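Local coordinates for protein putative sporulation-specific glycosylase YdhD (Bacillus subtilis subsp. subtilis str. 168, PDB 3CZ8) that probably hydrolyses glycosidic bonds of a polysaccharide during sporulation, this piece being its family 18 glycosyl hydrolase domain, at residues 96-104 against 133-141; 41-49 against 83-91. The protein carries 1 engineered substitution. All coordinates share one frame; numbering follows the deposited sequence. Where two conformers were deposited one is given.

Contact 1: residues 96-104 against 133-141; sequences RTNLVNNIY and FLRQLRDRL
Arg140 lays its guanidinium almost flat on the ring of Tyr104, the planes 21° apart and CZ 4.0 Å from the ring centroid, in a cation-pi stack that puts NH2 over the middle of the ring face. At the edge of the same guanidinium, NE gives Asn101 OD1 a hydrogen bond of 3.0 Å, nearly straight and lying in the carbonyl plane of the amide. A bend at chi2 (97°) turns the arginine chain beyond CG toward Asn101 and Tyr104; nearer the backbone, Arg140 CB packs on Val100 CG1 at 3.8 Å. A leucine here would probably leave Asn101 OD1 without its NE-H and the tyrosine face without its charged cover. Deeper in, Val100 is a knob among Phe133, Gln136, Leu137 and Arg140, and Phe133 answers as a knob among Arg96, Leu99, Val100 and Ile103. Helices 93-110 and 127-143 flank strand 114-118 in the TIM barrel and run roughly parallel here; the axes of segments 96-104 and 133-141 approach to 9.6 Å and cross at -34°. Leu99 CD2 comes within 3.7 Å of Phe133 CZ, while Ile103 CG2 packs on Leu137 CD1 at 3.8 Å; Ile103, Leu137 and Leu141 also touch that strand. At the other end a water donates to Thr97 OG1 and accepts from Gln136 NE2, tying the extended glutamine to a hydroxyl also hydrogen-bonded to Pro93 O, one turn back.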
loop_
_atom_site.group_PDB
_atom_site.type_symbol
_atom_site.label_atom_id
_atom_site.label_comp_id
_atom_site.label_asym_id
_atom_site.label_seq_id
_atom_site.Cartn_x
_atom_site.Cartn_y
_atom_site.Cartn_z
ATOM N N ARG A 96 -14.309 -20.609 23.083
ATOM C CA ARG A 96 -12.963 -20.830 22.560
ATOM C C ARG A 96 -12.789 -22.208 21.911
ATOM O O ARG A 96 -11.959 -22.364 21.021
ATOM C CB ARG A 96 -11.869 -20.510 23.592
ATOM C CG ARG A 96 -11.849 -21.371 24.828
ATOM C CD ARG A 96 -10.721 -20.947 25.754
ATOM N NE ARG A 96 -10.597 -21.862 26.887
ATOM C CZ ARG A 96 -11.165 -21.679 28.077
ATOM N NH1 ARG A 96 -11.895 -20.600 28.319
ATOM N NH2 ARG A 96 -10.991 -22.579 29.035
ATOM N N THR A 97 -13.593 -23.183 22.341
ATOM C CA THR A 97 -13.713 -24.474 21.657
ATOM C C THR A 97 -14.406 -24.275 20.310
ATOM O O THR A 97 -13.964 -24.813 19.292
ATOM C CB THR A 97 -14.499 -25.506 22.513
ATOM O OG1 THR A 97 -13.751 -25.811 23.694
ATOM C CG2 THR A 97 -14.736 -26.801 21.753
ATOM N N ASN A 98 -15.484 -23.489 20.318
ATOM C CA ASN A 98 -16.193 -23.114 19.098
ATOM C C ASN A 98 -15.269 -22.412 18.105
ATOM O O ASN A 98 -15.293 -22.729 16.918
ATOM C CB ASN A 98 -17.410 -22.235 19.419
ATOM C CG ASN A 98 -18.170 -21.801 18.175
ATOM O OD1 ASN A 98 -18.294 -22.554 17.209
ATOM N ND2 ASN A 98 -18.692 -20.580 18.201
ATOM N N LEU A 99 -14.445 -21.489 18.603
ATOM C CA LEU A 99 -13.464 -20.780 17.775
ATOM C C LEU A 99 -12.392 -21.711 17.205
ATOM O O LEU A 99 -12.058 -21.613 16.021
ATOM C CB LEU A 99 -12.836 -19.601 18.544
ATOM C CG LEU A 99 -11.817 -18.719 17.803
ATOM C CD1 LEU A 99 -12.376 -18.176 16.493
ATOM C CD2 LEU A 99 -11.338 -17.577 18.671
ATOM N N VAL A 100 -11.876 -22.613 18.041
ATOM C CA VAL A 100 -10.893 -23.622 17.617
ATOM C C VAL A 100 -11.433 -24.504 16.475
ATOM O O VAL A 100 -10.748 -24.718 15.464
ATOM C CB VAL A 100 -10.383 -24.471 18.829
ATOM C CG1 VAL A 100 -9.741 -25.774 18.376
ATOM C CG2 VAL A 100 -9.382 -23.676 19.659
ATOM N N ASN A 101 -12.671 -24.972 16.628
ATOM C CA ASN A 101 -13.332 -25.776 15.597
ATOM C C ASN A 101 -13.617 -24.991 14.319
ATOM O O ASN A 101 -13.403 -25.506 13.218
ATOM C CB ASN A 101 -14.621 -26.421 16.132
ATOM C CG ASN A 101 -14.350 -27.523 17.145
ATOM O OD1 ASN A 101 -13.390 -28.284 17.017
ATOM N ND2 ASN A 101 -15.199 -27.607 18.162
ATOM N N ASN A 102 -14.088 -23.752 14.473
ATOM C CA ASN A 102 -14.357 -22.863 13.334
ATOM C C ASN A 102 -13.119 -22.502 12.528
ATOM O O ASN A 102 -13.188 -22.430 11.302
ATOM C CB ASN A 102 -15.055 -21.586 13.790
ATOM C CG ASN A 102 -16.486 -21.826 14.212
ATOM O OD1 ASN A 102 -17.127 -22.790 13.784
ATOM N ND2 ASN A 102 -16.995 -20.952 15.067
ATOM N N ILE A 103 -11.999 -22.278 13.222
ATOM C CA ILE A 103 -10.712 -21.992 12.578
ATOM C C ILE A 103 -10.243 -23.203 11.767
ATOM O O ILE A 103 -9.750 -23.048 10.643
ATOM C CB ILE A 103 -9.622 -21.549 13.604
ATOM C CG1 ILE A 103 -9.852 -20.109 14.070
ATOM C CG2 ILE A 103 -8.229 -21.644 13.005
ATOM C CD1 ILE A 103 -9.089 -19.740 15.336
ATOM N N TYR A 104 -10.416 -24.400 12.331
ATOM C CA TYR A 104 -10.132 -25.638 11.603
ATOM C C TYR A 104 -11.034 -25.772 10.379
ATOM O O TYR A 104 -10.556 -26.102 9.292
ATOM C CB TYR A 104 -10.262 -26.886 12.495
ATOM C CG TYR A 104 -9.841 -28.149 11.770
ATOM C CD1 TYR A 104 -10.776 -28.940 11.093
ATOM C CD2 TYR A 104 -8.503 -28.536 11.730
ATOM C CE1 TYR A 104 -10.388 -30.083 10.404
ATOM C CE2 TYR A 104 -8.106 -29.681 11.048
ATOM C CZ TYR A 104 -9.052 -30.448 10.387
ATOM O OH TYR A 104 -8.664 -31.585 9.712
ATOM N N PHE A 133 -5.781 -21.247 25.002
ATOM C CA PHE A 133 -6.507 -21.229 23.728
ATOM C C PHE A 133 -5.597 -21.625 22.563
ATOM O O PHE A 133 -6.005 -22.379 21.678
ATOM C CB PHE A 133 -7.135 -19.850 23.480
ATOM C CG PHE A 133 -7.486 -19.590 22.042
ATOM C CD1 PHE A 133 -8.603 -20.185 21.466
ATOM C CD2 PHE A 133 -6.685 -18.766 21.254
ATOM C CE1 PHE A 133 -8.914 -19.964 20.129
ATOM C CE2 PHE A 133 -6.993 -18.540 19.916
ATOM C CZ PHE A 133 -8.104 -19.139 19.355
ATOM N N LEU A 134 -4.371 -21.106 22.577
ATOM C CA LEU A 134 -3.389 -21.368 21.535
ATOM C C LEU A 134 -2.860 -22.801 21.574
ATOM O O LEU A 134 -2.534 -23.365 20.525
ATOM C CB LEU A 134 -2.231 -20.372 21.612
ATOM C CG LEU A 134 -2.545 -18.911 21.268
ATOM C CD1 LEU A 134 -1.389 -18.068 21.687
ATOM C CD2 LEU A 134 -2.864 -18.687 19.791
ATOM N N ARG A 135 -2.782 -23.375 22.777
ATOM C CA ARG A 135 -2.486 -24.800 22.948
ATOM C C ARG A 135 -3.608 -25.666 22.379
ATOM O O ARG A 135 -3.346 -26.669 21.716
ATOM C CB ARG A 135 -2.228 -25.151 24.423
ATOM C CG ARG A 135 -2.139 -26.661 24.712
ATOM C CD ARG A 135 -1.525 -26.974 26.064
ATOM N NE ARG A 135 -0.066 -27.054 25.997
ATOM C CZ ARG A 135 0.767 -26.184 26.562
ATOM N NH1 ARG A 135 2.079 -26.346 26.435
ATOM N NH2 ARG A 135 0.294 -25.152 27.255
ATOM N N GLN A 136 -4.854 -25.272 22.631
ATOM C CA GLN A 136 -6.006 -26.013 22.137
ATOM C C GLN A 136 -6.072 -25.913 20.610
ATOM O O GLN A 136 -6.456 -26.864 19.929
ATOM C CB GLN A 136 -7.300 -25.497 22.773
ATOM C CG GLN A 136 -8.384 -26.570 22.878
ATOM C CD GLN A 136 -9.788 -26.016 23.043
ATOM O OE1 GLN A 136 -10.704 -26.419 22.327
ATOM N NE2 GLN A 136 -9.967 -25.095 23.987
ATOM N N LEU A 137 -5.666 -24.759 20.090
ATOM C CA LEU A 137 -5.585 -24.529 18.657
ATOM C C LEU A 137 -4.418 -25.271 18.004
ATOM O O LEU A 137 -4.603 -25.818 16.906
ATOM C CB LEU A 137 -5.526 -23.028 18.349
ATOM C CG LEU A 137 -5.628 -22.599 16.885
ATOM C CD1 LEU A 137 -6.946 -23.051 16.242
ATOM C CD2 LEU A 137 -5.451 -21.092 16.769
ATOM N N ARG A 138 -3.251 -25.279 18.606
ATOM C CA ARG A 138 -2.190 -26.111 18.133
ATOM C C ARG A 138 -2.557 -27.582 17.975
ATOM O O ARG A 138 -2.298 -28.152 16.964
ATOM C CB ARG A 138 -0.944 -25.917 18.954
ATOM C CG ARG A 138 0.026 -27.019 18.871
ATOM C CD ARG A 138 0.799 -27.004 17.603
ATOM N NE ARG A 138 2.068 -26.388 17.834
ATOM C CZ ARG A 138 3.217 -26.843 17.408
ATOM N NH1 ARG A 138 4.316 -26.189 17.686
ATOM N NH2 ARG A 138 3.268 -27.926 16.705
ATOM N N ASP A 139 -3.175 -28.168 18.980
ATOM C CA ASP A 139 -3.529 -29.558 18.963
ATOM C C ASP A 139 -4.407 -29.884 17.795
ATOM O O ASP A 139 -4.160 -30.834 17.116
ATOM C CB ASP A 139 -4.252 -29.955 20.238
ATOM C CG ASP A 139 -3.345 -30.093 21.397
ATOM O OD1 ASP A 139 -3.843 -30.216 22.502
ATOM O OD2 ASP A 139 -2.146 -30.073 21.225
ATOM N N ARG A 140 -5.429 -29.080 17.592
ATOM C CA ARG A 140 -6.348 -29.236 16.501
ATOM C C ARG A 140 -5.740 -29.069 15.139
ATOM O O ARG A 140 -6.000 -29.804 14.244
ATOM C CB ARG A 140 -7.492 -28.283 16.655
ATOM C CG ARG A 140 -8.620 -28.539 15.741
ATOM C CD ARG A 140 -9.668 -29.340 16.424
ATOM N NE ARG A 140 -10.924 -29.400 15.703
ATOM C CZ ARG A 140 -11.138 -30.145 14.640
ATOM N NH1 ARG A 140 -12.307 -30.118 14.069
ATOM N NH2 ARG A 140 -10.182 -30.891 14.146
ATOM N N LEU A 141 -4.900 -28.089 15.003
ATOM C CA LEU A 141 -4.321 -27.742 13.704
ATOM C C LEU A 141 -3.204 -28.662 13.259
ATOM O O LEU A 141 -3.133 -29.014 12.080
ATOM C CB LEU A 141 -3.817 -26.296 13.675
ATOM C CG LEU A 141 -4.849 -25.171 13.609
ATOM C CD1 LEU A 141 -4.120 -23.861 13.710
ATOM C CD2 LEU A 141 -5.687 -25.226 12.339
HETATM O O HOH W 1 -12.361 -24.642 25.657
#

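Contact 2: residues 41-49 against 83-91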
loop_
_atom_site.group_PDB
_atom_site.type_symbol
_atom_site.label_atom_id
_atom_site.label_comp_id
_atom_site.label_asym_id
_atom_site.label_seq_id
_atom_site.Cartn_x
_atom_site.Cartn_y
_atom_site.Cartn_z
ATOM N N TYR A 41 -9.945 -12.410 8.845
ATOM C CA TYR A 41 -11.222 -12.841 9.385
ATOM C C TYR A 41 -11.372 -12.400 10.811
ATOM O O TYR A 41 -10.449 -12.468 11.549
ATOM C CB TYR A 41 -11.336 -14.353 9.343
ATOM C CG TYR A 41 -11.469 -14.963 7.982
ATOM C CD1 TYR A 41 -10.368 -15.204 7.211
ATOM C CD2 TYR A 41 -12.700 -15.325 7.482
ATOM C CE1 TYR A 41 -10.481 -15.755 6.017
ATOM C CE2 TYR A 41 -12.820 -15.879 6.292
ATOM C CZ TYR A 41 -11.711 -16.096 5.556
ATOM O OH TYR A 41 -11.788 -16.649 4.327
ATOM N N HIS A 42 -12.543 -11.953 11.198
ATOM C CA HIS A 42 -12.732 -11.521 12.548
ATOM C C HIS A 42 -13.742 -12.341 13.332
ATOM O O HIS A 42 -14.560 -13.023 12.769
ATOM C CB HIS A 42 -13.029 -10.023 12.629
ATOM C CG HIS A 42 -14.046 -9.561 11.644
ATOM N ND1 HIS A 42 -13.737 -9.268 10.343
ATOM C CD2 HIS A 42 -15.374 -9.369 11.764
ATOM C CE1 HIS A 42 -14.829 -8.925 9.699
ATOM N NE2 HIS A 42 -15.837 -8.978 10.541
ATOM N N ILE A 43 -13.664 -12.251 14.647
ATOM C CA ILE A 43 -14.397 -13.148 15.531
ATOM C C ILE A 43 -15.591 -12.478 16.218
ATOM O O ILE A 43 -15.623 -11.256 16.395
ATOM C CB ILE A 43 -13.454 -13.809 16.585
ATOM C CG1 ILE A 43 -12.935 -12.780 17.600
ATOM C CG2 ILE A 43 -12.289 -14.501 15.888
ATOM C CD1 ILE A 43 -12.243 -13.383 18.809
ATOM N N ALA A 44 -16.574 -13.298 16.579
ATOM C CA ALA A 44 -17.725 -12.863 17.361
ATOM C C ALA A 44 -17.503 -13.295 18.816
ATOM O O ALA A 44 -16.681 -14.181 19.062
ATOM C CB ALA A 44 -19.004 -13.473 16.782
ATOM N N PRO A 45 -18.195 -12.654 19.791
ATOM C CA PRO A 45 -18.061 -13.027 21.213
ATOM C C PRO A 45 -18.355 -14.496 21.559
ATOM O O PRO A 45 -17.852 -15.000 22.566
ATOM C CB PRO A 45 -19.082 -12.122 21.904
ATOM C CG PRO A 45 -19.195 -10.947 21.015
ATOM C CD PRO A 45 -19.105 -11.502 19.630
ATOM N N ASN A 46 -19.152 -15.172 20.732
ATOM C CA ASN A 46 -19.453 -16.585 20.942
ATOM C C ASN A 46 -18.442 -17.521 20.271
ATOM O O ASN A 46 -18.559 -18.748 20.355
ATOM C CB ASN A 46 -20.895 -16.906 20.517
ATOM C CG ASN A 46 -21.115 -16.806 19.012
ATOM O OD1 ASN A 46 -20.339 -16.184 18.284
ATOM N ND2 ASN A 46 -22.195 -17.416 18.543
ATOM N N GLY A 47 -17.454 -16.928 19.607
ATOM C CA GLY A 47 -16.372 -17.680 18.987
ATOM C C GLY A 47 -16.583 -17.974 17.517
ATOM O O GLY A 47 -15.756 -18.628 16.896
ATOM N N ASP A 48 -17.692 -17.499 16.954
ATOM C CA ASP A 48 -17.948 -17.668 15.523
ATOM C C ASP A 48 -17.028 -16.785 14.687
ATOM O O ASP A 48 -16.520 -15.775 15.170
ATOM C CB ASP A 48 -19.412 -17.363 15.190
ATOM C CG ASP A 48 -20.341 -18.531 15.485
ATOM O OD1 ASP A 48 -21.372 -18.307 16.148
ATOM O OD2 ASP A 48 -20.049 -19.669 15.053
ATOM N N ILE A 49 -16.799 -17.183 13.443
ATOM C CA ILE A 49 -16.103 -16.331 12.492
ATOM C C ILE A 49 -17.161 -15.486 11.781
ATOM O O ILE A 49 -17.955 -16.003 10.987
ATOM C CB ILE A 49 -15.221 -17.148 11.521
ATOM C CG1 ILE A 49 -14.090 -17.834 12.305
ATOM C CG2 ILE A 49 -14.633 -16.246 10.433
ATOM C CD1 ILE A 49 -13.377 -18.954 11.560
ATOM N N THR A 83 -10.915 -5.166 22.666
ATOM C CA THR A 83 -10.395 -5.699 23.929
ATOM C C THR A 83 -11.419 -6.615 24.612
ATOM O O THR A 83 -11.065 -7.552 25.332
ATOM C CB THR A 83 -10.046 -4.519 24.880
ATOM O OG1 THR A 83 -9.288 -3.531 24.168
ATOM C CG2 THR A 83 -9.257 -4.977 26.102
ATOM N N GLU A 84 -12.699 -6.317 24.386
ATOM C CA GLU A 84 -13.808 -7.030 25.024
ATOM C C GLU A 84 -14.239 -8.314 24.311
ATOM O O GLU A 84 -14.523 -9.311 24.973
ATOM C CB GLU A 84 -15.016 -6.102 25.212
ATOM C CG GLU A 84 -14.863 -5.080 26.346
ATOM C CD GLU A 84 -14.140 -3.799 25.931
ATOM O OE1 GLU A 84 -13.809 -2.996 26.829
ATOM O OE2 GLU A 84 -13.904 -3.586 24.717
ATOM N N ILE A 85 -14.305 -8.283 22.977
ATOM C CA ILE A 85 -14.722 -9.448 22.180
ATOM C C ILE A 85 -13.814 -10.666 22.400
ATOM O O ILE A 85 -14.305 -11.782 22.601
ATOM C CB ILE A 85 -14.866 -9.105 20.664
ATOM C CG1 ILE A 85 -16.151 -8.303 20.427
ATOM C CG2 ILE A 85 -14.863 -10.366 19.795
ATOM C CD1 ILE A 85 -16.560 -8.166 18.974
ATOM N N VAL A 86 -12.499 -10.434 22.393
ATOM C CA VAL A 86 -11.517 -11.485 22.673
ATOM C C VAL A 86 -11.597 -11.975 24.134
ATOM O O VAL A 86 -11.424 -13.168 24.392
ATOM C CB VAL A 86 -10.061 -11.077 22.234
ATOM C CG1 VAL A 86 -9.505 -9.932 23.074
ATOM C CG2 VAL A 86 -9.114 -12.276 22.252
ATOM N N HIS A 87 -11.910 -11.067 25.061
ATOM C CA HIS A 87 -12.100 -11.399 26.482
ATOM C C HIS A 87 -13.286 -12.346 26.704
ATOM O O HIS A 87 -13.195 -13.286 27.492
ATOM C CB HIS A 87 -12.270 -10.122 27.312
ATOM C CG HIS A 87 -12.397 -10.361 28.786
ATOM N ND1 HIS A 87 -11.309 -10.376 29.632
ATOM C CD2 HIS A 87 -13.483 -10.572 29.568
ATOM C CE1 HIS A 87 -11.716 -10.603 30.867
ATOM N NE2 HIS A 87 -13.032 -10.729 30.856
ATOM N N GLN A 88 -14.385 -12.095 25.996
ATOM C CA GLN A 88 -15.591 -12.918 26.084
ATOM C C GLN A 88 -15.362 -14.322 25.527
ATOM O O GLN A 88 -15.985 -15.283 25.979
ATOM C CB GLN A 88 -16.756 -12.250 25.347
ATOM C CG GLN A 88 -17.373 -11.059 26.078
ATOM C CD GLN A 88 -18.437 -10.352 25.253
ATOM O OE1 GLN A 88 -18.150 -9.794 24.192
ATOM N NE2 GLN A 88 -19.670 -10.365 25.742
ATOM N N VAL A 89 -14.465 -14.423 24.549
ATOM C CA VAL A 89 -14.083 -15.700 23.953
ATOM C C VAL A 89 -13.163 -16.485 24.896
ATOM O O VAL A 89 -13.419 -17.659 25.183
ATOM C CB VAL A 89 -13.410 -15.496 22.571
ATOM C CG1 VAL A 89 -12.780 -16.786 22.073
ATOM C CG2 VAL A 89 -14.421 -14.985 21.559
ATOM N N LEU A 90 -12.117 -15.823 25.391
ATOM C CA LEU A 90 -11.108 -16.457 26.238
ATOM C C LEU A 90 -11.624 -16.919 27.608
ATOM O O LEU A 90 -11.001 -17.765 28.253
ATOM C CB LEU A 90 -9.887 -15.538 26.409
ATOM C CG LEU A 90 -9.001 -15.286 25.178
ATOM C CD1 LEU A 90 -7.835 -14.373 25.522
ATOM C CD2 LEU A 90 -8.496 -16.583 24.550
ATOM N N ASN A 91 -12.763 -16.374 28.037
ATOM C CA ASN A 91 -13.340 -16.700 29.342
ATOM C C ASN A 91 -14.561 -17.628 29.279
ATOM O O ASN A 91 -15.036 -18.113 30.308
ATOM C CB ASN A 91 -13.652 -15.423 30.124
ATOM C CG ASN A 91 -12.401 -14.710 30.593
ATOM O OD1 ASN A 91 -11.965 -14.885 31.732
ATOM N ND2 ASN A 91 -11.807 -13.908 29.717
#
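Ile43 and Ile85 overlap flank to flank, their side chains running opposite ways with Ile43 CG1 3.8 Å from Ile85 CG2, and this pair begins the tight side of the contact. The same Ile85 methyl also rests against the backbone carbonyl of Ile43. With CG1 set between its backbone N and carbonyl carbon (chi1 69°), Ile43 sends CD1 on to Val89 CG2, 3.9 Å away. That valine methyl also approaches Ala44 O at 3.5 Å and Pro45 O at 3.6 Å, lying against the start of the bend. Ile73 of strand 68-77 and Leu99 of helix 93-110 also pack on Ile43.

The bend is a type I beta turn from Ala44 to Gly47, closed by Gly47 N to Ala44 O, in the loop that follows barrel strand 35-42; helix 83-90 comes after the next parallel strand, 68-77, so the contact joins neighbouring beta-alpha units of the TIM barrel. Gly47, with phi at 96°, has a backbone on which a side chain would jam against the preceding carbonyl oxygen.

Toward solvent the buried aliphatic packing gives way to a more exposed edge, where a proline ring meets a polar amide. Pro45 and Gln88 run alongside each other in the same direction, and Gln88 OE1 comes to 3.4 Å from Pro45 CB without a hydrogen bond crossing between the segments. Pro45 CG meets Ile85 CG1 at 4.1 Å. Asn46, exposed and with its CB directed away from the helix, bonds within its own loop, where OD1 accepts from Asp48 N (3.2 Å) in an Asx turn, the donor standing above the carbonyl plane.

Contact 2 closes along the chain before contact 1 opens, and helix 83-90 leads almost directly into helix 93-110. The two contacts lie on the same side of the chain's centre, their own centres about 13 Å apart. Polar side chains of 96-104 that take no part in contact 1 grip the turn of 41-49: Asn98 ND2 reaches Asn46 O at 2.8 Å and Asn102 ND2 reaches Gly47 O at 3.2 Å, both probable hydrogen bonds. Val89 of contact 2 touches Arg96 and Leu99, and Leu90 packs on Phe133. Contact 2 is near the predicted proton donor, with the side chain of Val86 about 8 Å from that of Glu120; contact 1 is structural packing away from that site.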